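Local atomic coordinates of hemolysin II regulatory protein (PDB entry 2JJ7), a protein that probably binds DNA as a TetR-family transcriptional regulator of hemolysin II and pairs with a second copy of itself. Residues B[11-16]-B[46-51]; B[53-58]-B[105-110]. All blocks are in the same frame, centred on the assembly; numbering follows the deposited sequence. Where two conformers were deposited one is given.

Interaction 1: B[11-16]-B[46-51]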
loop_
_atom_site.group_PDB
_atom_site.type_symbol
_atom_site.label_atom_id
_atom_site.label_comp_id
_atom_site.label_asym_id
_atom_site.label_seq_id
_atom_site.Cartn_x
_atom_site.Cartn_y
_atom_site.Cartn_z
ATOM N N ASN B 11 0.118 32.328 -2.684
ATOM C CA ASN B 11 0.812 32.107 -1.425
ATOM C C ASN B 11 -0.012 31.279 -0.429
ATOM O O ASN B 11 0.524 30.368 0.212
ATOM C CB ASN B 11 1.254 33.436 -0.799
ATOM C CG ASN B 11 2.418 34.061 -1.542
ATOM O OD1 ASN B 11 3.011 33.441 -2.424
ATOM N ND2 ASN B 11 2.752 35.294 -1.191
ATOM N N ILE B 12 -1.306 31.584 -0.316
ATOM C CA ILE B 12 -2.188 30.866 0.609
ATOM C C ILE B 12 -2.396 29.409 0.185
ATOM O O ILE B 12 -2.467 28.520 1.032
ATOM C CB ILE B 12 -3.555 31.568 0.790
ATOM C CG1 ILE B 12 -3.385 32.953 1.446
ATOM C CG2 ILE B 12 -4.524 30.689 1.632
ATOM C CD1 ILE B 12 -4.595 33.888 1.239
ATOM N N LEU B 13 -2.494 29.177 -1.124
ATOM C CA LEU B 13 -2.660 27.831 -1.653
ATOM C C LEU B 13 -1.401 26.979 -1.510
ATOM O O LEU B 13 -1.497 25.797 -1.170
ATOM C CB LEU B 13 -3.143 27.867 -3.103
ATOM C CG LEU B 13 -4.616 28.279 -3.257
ATOM C CD1 LEU B 13 -5.013 28.415 -4.724
ATOM C CD2 LEU B 13 -5.545 27.311 -2.529
ATOM N N LYS B 14 -0.234 27.573 -1.770
ATOM C CA LYS B 14 1.055 26.921 -1.502
ATOM C C LYS B 14 1.117 26.494 -0.037
ATOM O O LYS B 14 1.509 25.368 0.272
ATOM C CB LYS B 14 2.236 27.852 -1.822
ATOM C CG LYS B 14 2.584 27.953 -3.295
ATOM C CD LYS B 14 3.700 28.952 -3.567
ATOM C CE LYS B 14 3.852 29.174 -5.076
ATOM N NZ LYS B 14 5.176 29.730 -5.481
ATOM N N ALA B 15 0.719 27.404 0.853
ATOM C CA ALA B 15 0.712 27.153 2.301
ATOM C C ALA B 15 -0.221 26.013 2.677
ATOM O O ALA B 15 0.142 25.138 3.459
ATOM C CB ALA B 15 0.330 28.417 3.070
ATOM N N ALA B 16 -1.427 26.052 2.122
ATOM C CA ALA B 16 -2.462 25.083 2.421
ATOM C C ALA B 16 -2.056 23.683 1.916
ATOM O O ALA B 16 -2.196 22.707 2.635
ATOM C CB ALA B 16 -3.763 25.525 1.820
ATOM N N TYR B 46 -11.366 35.936 4.001
ATOM C CA TYR B 46 -12.015 36.733 2.959
ATOM C C TYR B 46 -11.931 36.026 1.588
ATOM O O TYR B 46 -12.938 35.861 0.912
ATOM C CB TYR B 46 -11.446 38.159 2.898
ATOM C CG TYR B 46 -12.028 38.983 1.776
ATOM C CD1 TYR B 46 -13.373 39.380 1.800
ATOM C CD2 TYR B 46 -11.250 39.344 0.673
ATOM C CE1 TYR B 46 -13.925 40.118 0.759
ATOM C CE2 TYR B 46 -11.795 40.090 -0.374
ATOM C CZ TYR B 46 -13.126 40.468 -0.321
ATOM O OH TYR B 46 -13.661 41.204 -1.346
ATOM N N TYR B 47 -10.739 35.575 1.205
ATOM C CA TYR B 47 -10.538 34.941 -0.107
ATOM C C TYR B 47 -11.108 33.520 -0.259
ATOM O O TYR B 47 -11.570 33.151 -1.336
ATOM C CB TYR B 47 -9.047 34.940 -0.487
ATOM C CG TYR B 47 -8.501 36.294 -0.926
ATOM C CD1 TYR B 47 -9.241 37.132 -1.771
ATOM C CD2 TYR B 47 -7.232 36.722 -0.519
ATOM C CE1 TYR B 47 -8.743 38.377 -2.182
ATOM C CE2 TYR B 47 -6.719 37.963 -0.926
ATOM C CZ TYR B 47 -7.481 38.781 -1.760
ATOM O OH TYR B 47 -6.992 39.998 -2.169
ATOM N N PHE B 48 -11.051 32.719 0.801
ATOM C CA PHE B 48 -11.436 31.313 0.697
ATOM C C PHE B 48 -12.608 30.879 1.575
ATOM O O PHE B 48 -13.190 29.821 1.323
ATOM C CB PHE B 48 -10.222 30.387 0.895
ATOM C CG PHE B 48 -9.204 30.504 -0.208
ATOM C CD1 PHE B 48 -8.077 31.309 -0.051
ATOM C CD2 PHE B 48 -9.402 29.849 -1.427
ATOM C CE1 PHE B 48 -7.143 31.452 -1.095
ATOM C CE2 PHE B 48 -8.480 29.977 -2.470
ATOM C CZ PHE B 48 -7.346 30.782 -2.301
ATOM N N ASN B 49 -12.958 31.678 2.586
ATOM C CA ASN B 49 -14.087 31.349 3.459
ATOM C C ASN B 49 -14.039 29.900 3.940
ATOM O O ASN B 49 -14.926 29.105 3.603
ATOM C CB ASN B 49 -15.428 31.608 2.745
ATOM C CG ASN B 49 -15.872 33.070 2.819
ATOM O OD1 ASN B 49 -15.900 33.771 1.806
ATOM N ND2 ASN B 49 -16.229 33.528 4.018
ATOM N N GLY B 50 -12.985 29.544 4.679
ATOM C CA GLY B 50 -12.947 28.272 5.404
ATOM C C GLY B 50 -12.057 27.211 4.796
ATOM O O GLY B 50 -11.731 27.255 3.601
ATOM N N LYS B 51 -11.663 26.243 5.617
ATOM C CA LYS B 51 -10.711 25.255 5.160
ATOM C C LYS B 51 -11.294 24.276 4.131
ATOM O O LYS B 51 -10.557 23.768 3.304
ATOM C CB LYS B 51 -10.008 24.545 6.328
ATOM C CG LYS B 51 -10.804 23.489 7.050
ATOM C CD LYS B 51 -9.840 22.505 7.683
ATOM C CE LYS B 51 -10.569 21.520 8.536
ATOM N NZ LYS B 51 -9.615 20.709 9.316
#
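In the TetR-type DNA-binding domain, Ile12 and Leu13 of helix 5-23 pack against Phe48, which ends the recognition helix 41-48 of the predicted helix-turn-helix motif. Both aliphatic side chains come to the outer half of the Phe48 ring from the same side of its plane, obliquely. Toward CD1 and CE1, Ile12 CG2 lies 3.9 Å from Phe48 CE1 and 4.0 Å from Phe48 CD1. Its chi1 of -64° sets this methyl anti to the backbone N, alongside the ring, while CG1 and CD1 run on toward Tyr47. There, Ile12 CD1 reaches the edge of the Tyr47 ring near its plane, 4.3 Å from Tyr47 CD2. Leu13 handles the far end of the phenylalanine. Its branch point CG comes within 3.8 Å of Phe48 CZ, and one arm, CD2, sits 4.0 Å from Phe48 CE2. Met9, one turn earlier on helix 5-23, and Leu54 of helix 51-62 add to the covering of Phe48, and Ala37 of helix 30-37 packs on Ile12. No hydrogen bond links the two segments. Across them the attachment therefore rests on van der Waals fit and burial of apolar carbon, without directional bonds.

Interaction 2: B[53-58]-B[105-110]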
loop_
_atom_site.group_PDB
_atom_site.type_symbol
_atom_site.label_atom_id
_atom_site.label_comp_id
_atom_site.label_asym_id
_atom_site.label_seq_id
_atom_site.Cartn_x
_atom_site.Cartn_y
_atom_site.Cartn_z
ATOM N N ASN B 53 -13.319 24.817 1.522
ATOM C CA ASN B 53 -13.169 25.378 0.187
ATOM C C ASN B 53 -11.696 25.512 -0.206
ATOM O O ASN B 53 -11.327 25.311 -1.361
ATOM C CB ASN B 53 -13.876 26.732 0.103
ATOM C CG ASN B 53 -13.775 27.347 -1.277
ATOM O OD1 ASN B 53 -14.194 26.738 -2.267
ATOM N ND2 ASN B 53 -13.191 28.548 -1.358
ATOM N N LEU B 54 -10.864 25.851 0.771
ATOM C CA LEU B 54 -9.436 25.947 0.586
ATOM C C LEU B 54 -8.859 24.589 0.159
ATOM O O LEU B 54 -8.031 24.516 -0.745
ATOM C CB LEU B 54 -8.799 26.406 1.892
ATOM C CG LEU B 54 -7.358 26.902 1.947
ATOM C CD1 LEU B 54 -7.062 27.869 0.823
ATOM C CD2 LEU B 54 -7.153 27.567 3.286
ATOM N N TYR B 55 -9.314 23.528 0.819
ATOM C CA TYR B 55 -8.979 22.149 0.460
ATOM C C TYR B 55 -9.390 21.822 -0.966
ATOM O O TYR B 55 -8.590 21.292 -1.725
ATOM C CB TYR B 55 -9.673 21.208 1.419
ATOM C CG TYR B 55 -9.281 19.748 1.318
ATOM C CD1 TYR B 55 -10.189 18.817 0.837
ATOM C CD2 TYR B 55 -8.038 19.291 1.760
ATOM C CE1 TYR B 55 -9.884 17.487 0.770
ATOM C CE2 TYR B 55 -7.711 17.927 1.691
ATOM C CZ TYR B 55 -8.656 17.044 1.197
ATOM O OH TYR B 55 -8.432 15.705 1.121
ATOM N N TYR B 56 -10.632 22.153 -1.323
ATOM C CA TYR B 56 -11.105 21.983 -2.696
ATOM C C TYR B 56 -10.165 22.702 -3.668
ATOM O O TYR B 56 -9.750 22.121 -4.670
ATOM C CB TYR B 56 -12.538 22.506 -2.878
ATOM C CG TYR B 56 -13.642 21.693 -2.216
ATOM C CD1 TYR B 56 -13.425 20.398 -1.745
ATOM C CD2 TYR B 56 -14.922 22.218 -2.100
ATOM C CE1 TYR B 56 -14.457 19.671 -1.148
ATOM C CE2 TYR B 56 -15.945 21.502 -1.518
ATOM C CZ TYR B 56 -15.718 20.241 -1.041
ATOM O OH TYR B 56 -16.774 19.558 -0.464
ATOM N N GLU B 57 -9.817 23.948 -3.358
ATOM C CA GLU B 57 -8.953 24.740 -4.222
ATOM C C GLU B 57 -7.536 24.156 -4.333
ATOM O O GLU B 57 -6.877 24.316 -5.361
ATOM C CB GLU B 57 -8.910 26.197 -3.753
ATOM C CG GLU B 57 -10.203 26.972 -3.966
ATOM C CD GLU B 57 -10.651 27.012 -5.422
ATOM O OE1 GLU B 57 -9.803 27.180 -6.321
ATOM O OE2 GLU B 57 -11.861 26.865 -5.663
ATOM N N VAL B 58 -7.091 23.470 -3.281
ATOM C CA VAL B 58 -5.799 22.778 -3.282
ATOM C C VAL B 58 -5.798 21.629 -4.293
ATOM O O VAL B 58 -4.877 21.518 -5.104
ATOM C CB VAL B 58 -5.402 22.272 -1.874
ATOM C CG1 VAL B 58 -4.291 21.210 -1.958
ATOM C CG2 VAL B 58 -4.934 23.445 -1.034
ATOM N N TYR B 105 -4.549 9.607 -1.162
ATOM C CA TYR B 105 -4.546 8.280 -0.540
ATOM C C TYR B 105 -5.586 8.211 0.584
ATOM O O TYR B 105 -6.404 7.266 0.621
ATOM C CB TYR B 105 -3.153 7.853 -0.051
ATOM C CG TYR B 105 -3.134 6.500 0.646
ATOM C CD1 TYR B 105 -2.958 5.324 -0.080
ATOM C CD2 TYR B 105 -3.309 6.400 2.034
ATOM C CE1 TYR B 105 -2.947 4.076 0.559
ATOM C CE2 TYR B 105 -3.314 5.171 2.668
ATOM C CZ TYR B 105 -3.122 4.014 1.929
ATOM O OH TYR B 105 -3.127 2.801 2.569
ATOM N N GLU B 106 -5.555 9.200 1.482
ATOM C CA GLU B 106 -6.487 9.257 2.616
ATOM C C GLU B 106 -7.943 9.247 2.161
ATOM O O GLU B 106 -8.765 8.560 2.757
ATOM C CB GLU B 106 -6.242 10.493 3.497
ATOM C CG GLU B 106 -5.033 10.412 4.441
ATOM C CD GLU B 106 -4.973 9.123 5.280
ATOM O OE1 GLU B 106 -6.042 8.616 5.731
ATOM O OE2 GLU B 106 -3.839 8.629 5.489
ATOM N N GLU B 107 -8.257 10.021 1.119
ATOM C CA GLU B 107 -9.633 10.105 0.608
ATOM C C GLU B 107 -10.046 8.812 -0.066
ATOM O O GLU B 107 -11.235 8.457 -0.076
ATOM C CB GLU B 107 -9.789 11.265 -0.383
ATOM C CG GLU B 107 -9.494 12.659 0.199
ATOM C CD GLU B 107 -10.654 13.254 1.015
ATOM O OE1 GLU B 107 -11.729 12.621 1.107
ATOM O OE2 GLU B 107 -10.487 14.368 1.567
ATOM N N ILE B 108 -9.078 8.118 -0.668
ATOM C CA ILE B 108 -9.357 6.820 -1.301
ATOM C C ILE B 108 -9.639 5.761 -0.246
ATOM O O ILE B 108 -10.557 4.979 -0.402
ATOM C CB ILE B 108 -8.202 6.341 -2.218
ATOM C CG1 ILE B 108 -8.045 7.289 -3.416
ATOM C CG2 ILE B 108 -8.437 4.886 -2.704
ATOM C CD1 ILE B 108 -6.788 7.015 -4.246
ATOM N N ILE B 109 -8.848 5.719 0.819
ATOM C CA ILE B 109 -8.983 4.614 1.760
ATOM C C ILE B 109 -10.110 4.867 2.739
ATOM O O ILE B 109 -10.679 3.919 3.274
ATOM C CB ILE B 109 -7.675 4.279 2.542
ATOM C CG1 ILE B 109 -7.126 5.528 3.243
ATOM C CG2 ILE B 109 -6.662 3.624 1.607
ATOM C CD1 ILE B 109 -6.325 5.248 4.509
ATOM N N LYS B 110 -10.409 6.142 2.984
ATOM C CA LYS B 110 -11.497 6.499 3.893
ATOM C C LYS B 110 -12.403 7.562 3.276
ATOM O O LYS B 110 -12.132 8.762 3.358
ATOM C CB LYS B 110 -10.970 6.934 5.272
ATOM C CG LYS B 110 -12.087 7.130 6.312
ATOM C CD LYS B 110 -11.531 7.401 7.698
ATOM C CE LYS B 110 -12.641 7.748 8.676
ATOM N NZ LYS B 110 -12.154 7.705 10.089
#
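Tyr55 of helix 51-62 and Glu107 of helix 98-109 meet through one very short hydrogen bond, a buried polar tie between the DNA-binding domain and the C-terminal domain of a TetR-type fold. Tyr55 OH donates to Glu107 OE2 at 2.5 Å. The two side chains arrive from opposite directions, and OE2 lies at the hydroxyl edge of the ring, with Tyr55 CE1 also 3.3 Å from it. This oxygen is near the ring plane, although the carboxylate is tilted 46° from it. With CG anti to the backbone N (chi1 -172°), Tyr55 extends straight from its helix. Glu107 instead bends at chi2 (-80°), which turns its carboxylate so that OE2 meets the hydroxyl. Both groups are tightly held: OE2 also forms a salt bridge with Arg114 NE, OE1 is hydrogen-bonded to Ser112 OG, and Tyr25, Phe20 and Phe59 make edge-to-face contacts with the tyrosine ring. The salt bridge to Arg114 would favour an ionised carboxylate. Away from this point the segments stand well apart: the closest CA atoms, those of Tyr55 and Glu107, are 12.1 Å from each other, and at the end of helix 98-109 Lys110 is exposed to solvent. Helix 5-23 packs behind helix 51-62 through Leu54 and Val58, helix 115-118 flanks Tyr56 and Glu107, and Tyr105 faces helix 147-158 and stacks on His149 of the second subunit.

Interactions 1 and 2 follow one another along the chain, and their centres lie 14 Å apart. Interaction 1 lies within the DNA-binding domain and is partly buried and wholly apolar; interaction 2 is buried nearer the middle of the chain, joins the two domains, and rests on a hydrogen bond from a tyrosine hydroxyl to a carboxylate that is probably charged. Helix 51-62 connects them. Its Leu54 CD1 packs 3.5 Å from Phe48 CG and also touches Leu13, Val58 packs on Ala16, and Asn53 ND2 probably bonds to Phe48 O at 3.0 Å. One side of that helix thus backs the hydrophobic cluster of interaction 1, while Tyr55 reaches from it toward helix 98-109 in interaction 2.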